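Local coordinates for protein prephenate dehydrogenase (Corynebacterium glutamicum ATCC 13032, PDB 3KTD) that probably catalyses the NAD+- or NADP+-dependent oxidative decarboxylation of prephenate to 4-hydroxyphenylpyruvate, a step on the route to tyrosine, at residues Ala87-Ala92 against Arg114-Arg119; Ala106-Val111 against Leu154-Asp159; Val149-Leu154 against Lys326-Ala331. All coordinates share one frame; numbering follows the deposited sequence.

Interaction 1: Ala87-Ala92 against Arg114-Arg119; sequences AVHTHA and RNMQHR
The imidazole of His89 is met obliquely by Met116, modelled as selenomethionine, and by the carbonyl of Arg114. The selenium lies 4.2 Å from the ring centroid and 41° off its normal, a slanted Met-aromatic contact. Before it in the side chain, CG of Met116 approaches His89 ND1 at 3.4 Å. With chi1 of His89 at -164°, CG stands opposite the backbone N, and the ring reaches across to the loop. The bend of Met116 at chi3 (72°) directs its methyl toward helix 78-91, where CE is 4.0 Å from Val88 CG1; a flexible, polarisable chain suits a place shared by an aromatic ring and a buried valine, and Phe97 and Val111 also touch it. Arg114 O lies 3.2 Å from His89 CE1, while NE2 has too poor an angle to hydrogen-bond to it. The guanidinium of Arg114 leads away, hydrogen-bonding to Ala110 O and forming a salt bridge with Asp86. Helix 105-113 ends in a Schellman motif with Asn115, at positive phi, as C-prime residue, and the contact joins the loop that follows to helix 78-91. With apolar and Met-aromatic contacts between the segments, it probably coheres mainly by dispersion.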
loop_
_atom_site.group_PDB
_atom_site.type_symbol
_atom_site.label_atom_id
_atom_site.label_comp_id
_atom_site.label_asym_id
_atom_site.label_seq_id
_atom_site.Cartn_x
_atom_site.Cartn_y
_atom_site.Cartn_z
ATOM N N ALA A 87 15.514 -17.979 30.433
ATOM C CA ALA A 87 16.793 -17.421 30.874
ATOM C C ALA A 87 16.603 -16.411 32.005
ATOM O O ALA A 87 17.393 -16.366 32.938
ATOM C CB ALA A 87 17.524 -16.772 29.703
ATOM N N VAL A 88 15.552 -15.602 31.897
ATOM C CA VAL A 88 15.239 -14.562 32.876
ATOM C C VAL A 88 14.691 -15.161 34.174
ATOM O O VAL A 88 15.082 -14.749 35.273
ATOM C CB VAL A 88 14.214 -13.552 32.294
ATOM C CG1 VAL A 88 13.613 -12.677 33.398
ATOM C CG2 VAL A 88 14.860 -12.711 31.217
ATOM N N HIS A 89 13.779 -16.124 34.023
ATOM C CA HIS A 89 13.164 -16.861 35.135
ATOM C C HIS A 89 14.212 -17.511 36.030
ATOM O O HIS A 89 14.058 -17.576 37.239
ATOM C CB HIS A 89 12.274 -17.960 34.546
ATOM C CG HIS A 89 11.293 -18.562 35.506
ATOM N ND1 HIS A 89 10.424 -17.803 36.260
ATOM C CD2 HIS A 89 10.976 -19.854 35.754
ATOM C CE1 HIS A 89 9.644 -18.601 36.965
ATOM N NE2 HIS A 89 9.955 -19.851 36.671
ATOM N N THR A 90 15.277 -17.979 35.392
ATOM C CA THR A 90 16.370 -18.689 36.029
ATOM C C THR A 90 17.487 -17.797 36.560
ATOM O O THR A 90 18.189 -18.195 37.477
ATOM C CB THR A 90 16.980 -19.675 35.017
ATOM O OG1 THR A 90 16.176 -20.866 34.978
ATOM C CG2 THR A 90 18.412 -20.014 35.372
ATOM N N HIS A 91 17.653 -16.603 36.001
ATOM C CA HIS A 91 18.756 -15.709 36.390
ATOM C C HIS A 91 18.371 -14.339 37.002
ATOM O O HIS A 91 19.210 -13.689 37.630
ATOM C CB HIS A 91 19.647 -15.469 35.172
ATOM C CG HIS A 91 20.315 -16.705 34.653
ATOM N ND1 HIS A 91 19.724 -17.539 33.727
ATOM C CD2 HIS A 91 21.537 -17.229 34.910
ATOM C CE1 HIS A 91 20.551 -18.531 33.445
ATOM N NE2 HIS A 91 21.657 -18.365 34.148
ATOM N N ALA A 92 17.134 -13.892 36.788
ATOM C CA ALA A 92 16.627 -12.638 37.352
ATOM C C ALA A 92 15.141 -12.825 37.644
ATOM O O ALA A 92 14.287 -12.154 37.058
ATOM C CB ALA A 92 16.844 -11.492 36.382
ATOM N N ARG A 114 4.698 -20.125 32.935
ATOM C CA ARG A 114 5.908 -20.101 33.755
ATOM C C ARG A 114 5.713 -19.302 35.055
ATOM O O ARG A 114 6.671 -19.073 35.799
ATOM C CB ARG A 114 7.074 -19.532 32.919
ATOM C CG ARG A 114 7.514 -20.473 31.802
ATOM C CD ARG A 114 8.376 -19.829 30.706
ATOM N NE ARG A 114 8.614 -20.788 29.616
ATOM C CZ ARG A 114 7.728 -21.099 28.659
ATOM N NH1 ARG A 114 6.526 -20.525 28.627
ATOM N NH2 ARG A 114 8.037 -21.997 27.726
ATOM N N ASN A 115 4.474 -18.890 35.326
ATOM C CA ASN A 115 4.127 -18.117 36.533
ATOM C C ASN A 115 4.937 -16.832 36.718
ATOM O O ASN A 115 5.310 -16.473 37.829
ATOM C CB ASN A 115 4.208 -19.009 37.772
ATOM C CG ASN A 115 3.134 -20.059 37.776
ATOM O OD1 ASN A 115 1.944 -19.739 37.813
ATOM N ND2 ASN A 115 3.537 -21.321 37.721
HETATM N N MSE A 116 5.165 -16.135 35.605
HETATM C CA MSE A 116 5.946 -14.900 35.588
HETATM C C MSE A 116 5.058 -13.676 35.418
HETATM O O MSE A 116 5.559 -12.559 35.303
HETATM C CB MSE A 116 6.986 -14.962 34.471
HETATM C CG MSE A 116 8.026 -16.077 34.652
HETATM SE SE MSE A 116 9.168 -16.393 33.087
HETATM C CE MSE A 116 10.281 -14.807 33.160
ATOM N N GLN A 117 3.739 -13.877 35.443
ATOM C CA GLN A 117 2.792 -12.774 35.235
ATOM C C GLN A 117 2.856 -11.657 36.285
ATOM O O GLN A 117 2.464 -10.535 36.007
ATOM C CB GLN A 117 1.349 -13.264 35.043
ATOM C CG GLN A 117 0.753 -14.079 36.173
ATOM C CD GLN A 117 1.032 -15.554 36.037
ATOM O OE1 GLN A 117 2.085 -15.943 35.550
ATOM N NE2 GLN A 117 0.095 -16.382 36.470
ATOM N N HIS A 118 3.367 -11.946 37.472
ATOM C CA HIS A 118 3.507 -10.912 38.497
ATOM C C HIS A 118 4.666 -9.942 38.204
ATOM O O HIS A 118 4.797 -8.933 38.880
ATOM C CB HIS A 118 3.634 -11.543 39.898
ATOM C CG HIS A 118 2.372 -12.201 40.379
ATOM N ND1 HIS A 118 2.135 -13.553 40.244
ATOM C CD2 HIS A 118 1.267 -11.688 40.974
ATOM C CE1 HIS A 118 0.946 -13.846 40.742
ATOM N NE2 HIS A 118 0.398 -12.731 41.188
ATOM N N ARG A 119 5.485 -10.224 37.189
ATOM C CA ARG A 119 6.622 -9.350 36.838
ATOM C C ARG A 119 6.645 -8.861 35.375
ATOM O O ARG A 119 7.604 -8.220 34.955
ATOM C CB ARG A 119 7.926 -10.093 37.124
ATOM C CG ARG A 119 8.168 -10.395 38.589
ATOM C CD ARG A 119 8.541 -9.136 39.352
ATOM N NE ARG A 119 8.610 -9.373 40.796
ATOM C CZ ARG A 119 7.620 -9.144 41.660
ATOM N NH1 ARG A 119 6.455 -8.636 41.266
ATOM N NH2 ARG A 119 7.805 -9.414 42.941
#

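Interaction 2: Ala106-Val111 against Leu154-Asp159; sequences AVYDAV and LFDGTD
Asp156, whose OD2 receives the phenol of Tyr108, has its other oxygen, OD1, gripped twice by Thr158: the backbone N donates from 3.0 Å, and the hydroxyl OG1 donates from 2.8 Å. The first of these bonds closes an Asx turn in the loop between strand 146-149 and helix 162-177. Both donors reach OD1 from the same face of the carboxylate, the amide steeply, 59° out of its plane, and the hydroxyl on the syn side. Aspartate suits the position because its short side chain can fold back on its own backbone two residues on and still offer an oxygen to a partner beyond the turn. The chi1 of 70°, which sets CG between the backbone N and the carbonyl carbon, puts the carboxylate where OD1 can meet Thr158 N.

From the other side comes Tyr108, on helix 105-113 of the Rossmann-type nucleotide-binding domain. Tyr108 OH donates to Asp156 OD2 over 2.7 Å, also on the syn side. Ring and carboxylate approach from opposite directions with their planes only 13° apart. Tyrosine fits because its rigid ring spans the distance from helix 105-113 to the loop while its hydroxyl supplies a donor at the far end; Tyr120 and Asp152 pack against its side chain. With three donors shared between two oxygens, the carboxylate is held against rotation and probably favoured in its charged form. Its OD2 sits at the edge of the phenol ring, 3.4 Å from Tyr108 CE2.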
loop_
_atom_site.group_PDB
_atom_site.type_symbol
_atom_site.label_atom_id
_atom_site.label_comp_id
_atom_site.label_asym_id
_atom_site.label_seq_id
_atom_site.Cartn_x
_atom_site.Cartn_y
_atom_site.Cartn_z
ATOM N N ALA A 106 0.019 -14.877 22.582
ATOM C CA ALA A 106 0.958 -15.996 22.596
ATOM C C ALA A 106 2.046 -15.809 23.664
ATOM O O ALA A 106 2.472 -16.783 24.305
ATOM C CB ALA A 106 1.572 -16.191 21.220
ATOM N N VAL A 107 2.473 -14.564 23.863
ATOM C CA VAL A 107 3.518 -14.250 24.840
ATOM C C VAL A 107 2.972 -14.325 26.256
ATOM O O VAL A 107 3.560 -14.977 27.117
ATOM C CB VAL A 107 4.124 -12.854 24.596
ATOM C CG1 VAL A 107 5.128 -12.502 25.666
ATOM C CG2 VAL A 107 4.776 -12.828 23.253
ATOM N N TYR A 108 1.847 -13.660 26.495
ATOM C CA TYR A 108 1.250 -13.648 27.824
ATOM C C TYR A 108 1.010 -15.090 28.311
ATOM O O TYR A 108 1.351 -15.429 29.450
ATOM C CB TYR A 108 -0.032 -12.810 27.813
ATOM C CG TYR A 108 -0.615 -12.470 29.169
ATOM C CD1 TYR A 108 0.207 -12.137 30.252
ATOM C CD2 TYR A 108 -1.997 -12.423 29.353
ATOM C CE1 TYR A 108 -0.335 -11.813 31.492
ATOM C CE2 TYR A 108 -2.550 -12.095 30.587
ATOM C CZ TYR A 108 -1.715 -11.787 31.655
ATOM O OH TYR A 108 -2.253 -11.458 32.883
ATOM N N ASP A 109 0.464 -15.932 27.432
ATOM C CA ASP A 109 0.285 -17.355 27.711
ATOM C C ASP A 109 1.598 -18.009 28.139
ATOM O O ASP A 109 1.649 -18.735 29.139
ATOM C CB ASP A 109 -0.235 -18.088 26.467
ATOM C CG ASP A 109 -1.701 -17.843 26.200
ATOM O OD1 ASP A 109 -2.416 -17.304 27.065
ATOM O OD2 ASP A 109 -2.149 -18.214 25.106
ATOM N N ALA A 110 2.655 -17.759 27.376
ATOM C CA ALA A 110 3.955 -18.340 27.671
ATOM C C ALA A 110 4.440 -17.868 29.037
ATOM O O ALA A 110 5.054 -18.636 29.776
ATOM C CB ALA A 110 4.961 -17.980 26.587
ATOM N N VAL A 111 4.148 -16.612 29.368
ATOM C CA VAL A 111 4.523 -16.050 30.659
ATOM C C VAL A 111 3.697 -16.654 31.805
ATOM O O VAL A 111 4.224 -16.937 32.876
ATOM C CB VAL A 111 4.382 -14.519 30.654
ATOM C CG1 VAL A 111 4.406 -13.978 32.066
ATOM C CG2 VAL A 111 5.484 -13.887 29.791
ATOM N N LEU A 154 -4.520 -6.306 35.668
ATOM C CA LEU A 154 -5.482 -5.515 36.428
ATOM C C LEU A 154 -6.918 -5.988 36.292
ATOM O O LEU A 154 -7.722 -5.665 37.151
ATOM C CB LEU A 154 -5.422 -4.040 36.016
ATOM C CG LEU A 154 -4.094 -3.323 36.280
ATOM C CD1 LEU A 154 -4.157 -1.920 35.716
ATOM C CD2 LEU A 154 -3.738 -3.310 37.773
ATOM N N PHE A 155 -7.248 -6.735 35.235
ATOM C CA PHE A 155 -8.650 -7.152 34.981
ATOM C C PHE A 155 -8.919 -8.643 34.778
ATOM O O PHE A 155 -10.062 -9.025 34.567
ATOM C CB PHE A 155 -9.215 -6.389 33.779
ATOM C CG PHE A 155 -9.377 -4.929 34.032
ATOM C CD1 PHE A 155 -10.556 -4.438 34.581
ATOM C CD2 PHE A 155 -8.339 -4.045 33.762
ATOM C CE1 PHE A 155 -10.704 -3.089 34.842
ATOM C CE2 PHE A 155 -8.480 -2.689 34.013
ATOM C CZ PHE A 155 -9.668 -2.212 34.555
ATOM N N ASP A 156 -7.896 -9.486 34.835
ATOM C CA ASP A 156 -8.096 -10.927 34.688
ATOM C C ASP A 156 -7.857 -11.595 36.042
ATOM O O ASP A 156 -7.721 -10.908 37.064
ATOM C CB ASP A 156 -7.198 -11.503 33.568
ATOM C CG ASP A 156 -5.704 -11.509 33.923
ATOM O OD1 ASP A 156 -5.322 -11.013 35.008
ATOM O OD2 ASP A 156 -4.911 -12.027 33.100
ATOM N N GLY A 157 -7.786 -12.924 36.048
ATOM C CA GLY A 157 -7.582 -13.680 37.278
ATOM C C GLY A 157 -6.203 -13.595 37.920
ATOM O O GLY A 157 -5.879 -14.420 38.769
ATOM N N THR A 158 -5.381 -12.621 37.532
ATOM C CA THR A 158 -4.077 -12.450 38.160
ATOM C C THR A 158 -4.237 -11.588 39.399
ATOM O O THR A 158 -4.923 -10.568 39.358
ATOM C CB THR A 158 -3.076 -11.768 37.233
ATOM O OG1 THR A 158 -3.117 -12.395 35.952
ATOM C CG2 THR A 158 -1.663 -11.870 37.816
ATOM N N ASP A 159 -3.573 -11.990 40.481
ATOM C CA ASP A 159 -3.690 -11.330 41.779
ATOM C C ASP A 159 -2.438 -10.490 42.037
ATOM O O ASP A 159 -1.536 -10.909 42.763
ATOM C CB ASP A 159 -3.873 -12.410 42.862
ATOM C CG ASP A 159 -4.521 -11.886 44.138
ATOM O OD1 ASP A 159 -4.928 -10.702 44.186
ATOM O OD2 ASP A 159 -4.635 -12.686 45.098
#

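Interaction 3: Val149-Leu154 against Lys326-Ala331; sequences VTFDQL and KQLIHA
Leu328 lies against one face of the Phe151 ring, with its CB almost over the centre: a CH-pi contact of 3.7 Å from CB to the ring centroid, 12° off the normal. The two side chains run past each other in opposite directions, which lets Leu328 CD1 settle 4.0 Å from Phe151 CG while CB covers the middle of the ring. Phe151 keeps CG between its own N and carbonyl carbon (chi1 62°), a torsion that carries the ring over to helix 324-334. At the ring's far end, CZ of Phe151 comes 3.5 Å from the backbone O of Leu328. Helix 324-334 links the parallel strands 314-317 and 337-340 in a small beta-alpha-beta unit, and this contact seats that unit on the loop leaving strand 146-149 of the nucleotide-binding domain. Pro184, on the neighbouring strand 181-184, touches both Phe151 and Leu328, adding an apolar neighbour that suits a phenyl ring and a branched aliphatic chain. Ile329 crosses Phe151 at about a right angle, its CG1 4.1 Å from CE2. Leu154 meets Leu328 at a similar angle, methyl to methyl, with 3.6 Å between Leu154 CD1 and Leu328 CD1; Trp164 of helix 162-177 also touches Leu154.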
loop_
_atom_site.group_PDB
_atom_site.type_symbol
_atom_site.label_atom_id
_atom_site.label_comp_id
_atom_site.label_asym_id
_atom_site.label_seq_id
_atom_site.Cartn_x
_atom_site.Cartn_y
_atom_site.Cartn_z
ATOM N N VAL A 149 1.101 -0.709 25.390
ATOM C CA VAL A 149 1.495 -1.269 26.680
ATOM C C VAL A 149 0.279 -1.969 27.272
ATOM O O VAL A 149 -0.782 -1.367 27.399
ATOM C CB VAL A 149 1.998 -0.195 27.651
ATOM C CG1 VAL A 149 2.194 -0.791 29.036
ATOM C CG2 VAL A 149 3.283 0.404 27.132
ATOM N N THR A 150 0.437 -3.237 27.634
ATOM C CA THR A 150 -0.672 -4.023 28.157
ATOM C C THR A 150 -0.928 -3.799 29.645
ATOM O O THR A 150 -0.132 -3.174 30.345
ATOM C CB THR A 150 -0.443 -5.508 27.912
ATOM O OG1 THR A 150 0.772 -5.908 28.561
ATOM C CG2 THR A 150 -0.360 -5.784 26.412
ATOM N N PHE A 151 -2.070 -4.309 30.097
ATOM C CA PHE A 151 -2.510 -4.184 31.484
ATOM C C PHE A 151 -3.517 -5.279 31.876
ATOM O O PHE A 151 -4.408 -5.045 32.683
ATOM C CB PHE A 151 -3.127 -2.788 31.718
ATOM C CG PHE A 151 -4.360 -2.503 30.883
ATOM C CD1 PHE A 151 -4.246 -2.000 29.593
ATOM C CD2 PHE A 151 -5.631 -2.713 31.397
ATOM C CE1 PHE A 151 -5.380 -1.733 28.830
ATOM C CE2 PHE A 151 -6.769 -2.450 30.637
ATOM C CZ PHE A 151 -6.643 -1.961 29.355
ATOM N N ASP A 152 -3.361 -6.482 31.336
ATOM C CA ASP A 152 -4.332 -7.553 31.595
ATOM C C ASP A 152 -4.403 -7.936 33.075
ATOM O O ASP A 152 -5.482 -8.249 33.584
ATOM C CB ASP A 152 -4.019 -8.810 30.772
ATOM C CG ASP A 152 -3.975 -8.540 29.283
ATOM O OD1 ASP A 152 -2.973 -7.952 28.814
ATOM O OD2 ASP A 152 -4.930 -8.942 28.582
ATOM N N GLN A 153 -3.254 -7.899 33.755
ATOM C CA GLN A 153 -3.164 -8.278 35.165
ATOM C C GLN A 153 -4.149 -7.520 36.062
ATOM O O GLN A 153 -4.563 -8.038 37.098
ATOM C CB GLN A 153 -1.738 -8.099 35.703
ATOM C CG GLN A 153 -0.706 -9.142 35.236
ATOM C CD GLN A 153 -0.052 -8.794 33.909
ATOM O OE1 GLN A 153 -0.665 -8.165 33.049
ATOM N NE2 GLN A 153 1.198 -9.211 33.738
ATOM N N LEU A 154 -4.520 -6.306 35.668
ATOM C CA LEU A 154 -5.482 -5.515 36.428
ATOM C C LEU A 154 -6.918 -5.988 36.292
ATOM O O LEU A 154 -7.722 -5.665 37.151
ATOM C CB LEU A 154 -5.422 -4.040 36.016
ATOM C CG LEU A 154 -4.094 -3.323 36.280
ATOM C CD1 LEU A 154 -4.157 -1.920 35.716
ATOM C CD2 LEU A 154 -3.738 -3.310 37.773
ATOM N N LYS A 326 -10.016 1.884 35.356
ATOM C CA LYS A 326 -11.101 1.928 34.371
ATOM C C LYS A 326 -10.768 2.866 33.205
ATOM O O LYS A 326 -11.265 2.673 32.094
ATOM C CB LYS A 326 -12.445 2.287 35.018
ATOM C CG LYS A 326 -13.098 1.131 35.781
ATOM N N GLN A 327 -9.910 3.857 33.448
ATOM C CA GLN A 327 -9.462 4.750 32.378
ATOM C C GLN A 327 -8.606 4.024 31.332
ATOM O O GLN A 327 -8.539 4.454 30.183
ATOM C CB GLN A 327 -8.723 5.980 32.942
ATOM C CG GLN A 327 -9.634 6.971 33.665
ATOM C CD GLN A 327 -10.721 7.528 32.745
ATOM O OE1 GLN A 327 -10.442 7.967 31.627
ATOM N NE2 GLN A 327 -11.965 7.497 33.209
ATOM N N LEU A 328 -7.958 2.932 31.728
ATOM C CA LEU A 328 -7.189 2.110 30.789
ATOM C C LEU A 328 -8.103 1.404 29.783
ATOM O O LEU A 328 -7.765 1.313 28.605
ATOM C CB LEU A 328 -6.341 1.087 31.535
ATOM C CG LEU A 328 -5.147 1.681 32.274
ATOM C CD1 LEU A 328 -4.550 0.692 33.268
ATOM C CD2 LEU A 328 -4.111 2.140 31.248
ATOM N N ILE A 329 -9.251 0.909 30.251
ATOM C CA ILE A 329 -10.252 0.282 29.367
ATOM C C ILE A 329 -10.891 1.347 28.462
ATOM O O ILE A 329 -11.150 1.110 27.281
ATOM C CB ILE A 329 -11.368 -0.454 30.170
ATOM C CG1 ILE A 329 -10.797 -1.659 30.918
ATOM C CG2 ILE A 329 -12.465 -0.938 29.252
ATOM C CD1 ILE A 329 -11.844 -2.491 31.618
ATOM N N HIS A 330 -11.132 2.522 29.038
ATOM C CA HIS A 330 -11.700 3.645 28.311
ATOM C C HIS A 330 -10.734 4.059 27.198
ATOM O O HIS A 330 -11.159 4.387 26.097
ATOM C CB HIS A 330 -12.001 4.796 29.288
ATOM C CG HIS A 330 -12.862 5.887 28.720
ATOM N ND1 HIS A 330 -12.810 7.189 29.180
ATOM C CD2 HIS A 330 -13.792 5.876 27.733
ATOM C CE1 HIS A 330 -13.675 7.927 28.506
ATOM N NE2 HIS A 330 -14.279 7.156 27.618
ATOM N N ALA A 331 -9.434 4.004 27.474
ATOM C CA ALA A 331 -8.420 4.336 26.474
ATOM C C ALA A 331 -8.348 3.265 25.388
ATOM O O ALA A 331 -8.142 3.576 24.211
ATOM C CB ALA A 331 -7.070 4.501 27.130
#

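The three contacts lead from the nucleotide-binding domain to the C-terminal beta-alpha-beta unit. The centre of interaction 2 lies about 13 Å from those of interactions 1 and 3, which are about 22 Å apart. Along the sequence interactions 1 and 2 interleave, as do 2 and 3, whereas interaction 1 closes before interaction 3 opens. Helix 105-113 serves interaction 2, and the loop that follows it serves interaction 1; interactions 2 and 3 share Leu154 in the loop after strand 146-149. Interactions 1 and 3 also touch directly, Gln117 O probably accepting from Gln153 NE2. The loop after strand 146-149 meets helix 105-113 in interaction 2 and helix 324-334 in interaction 3, joining the nucleotide-binding domain to the C-terminal unit.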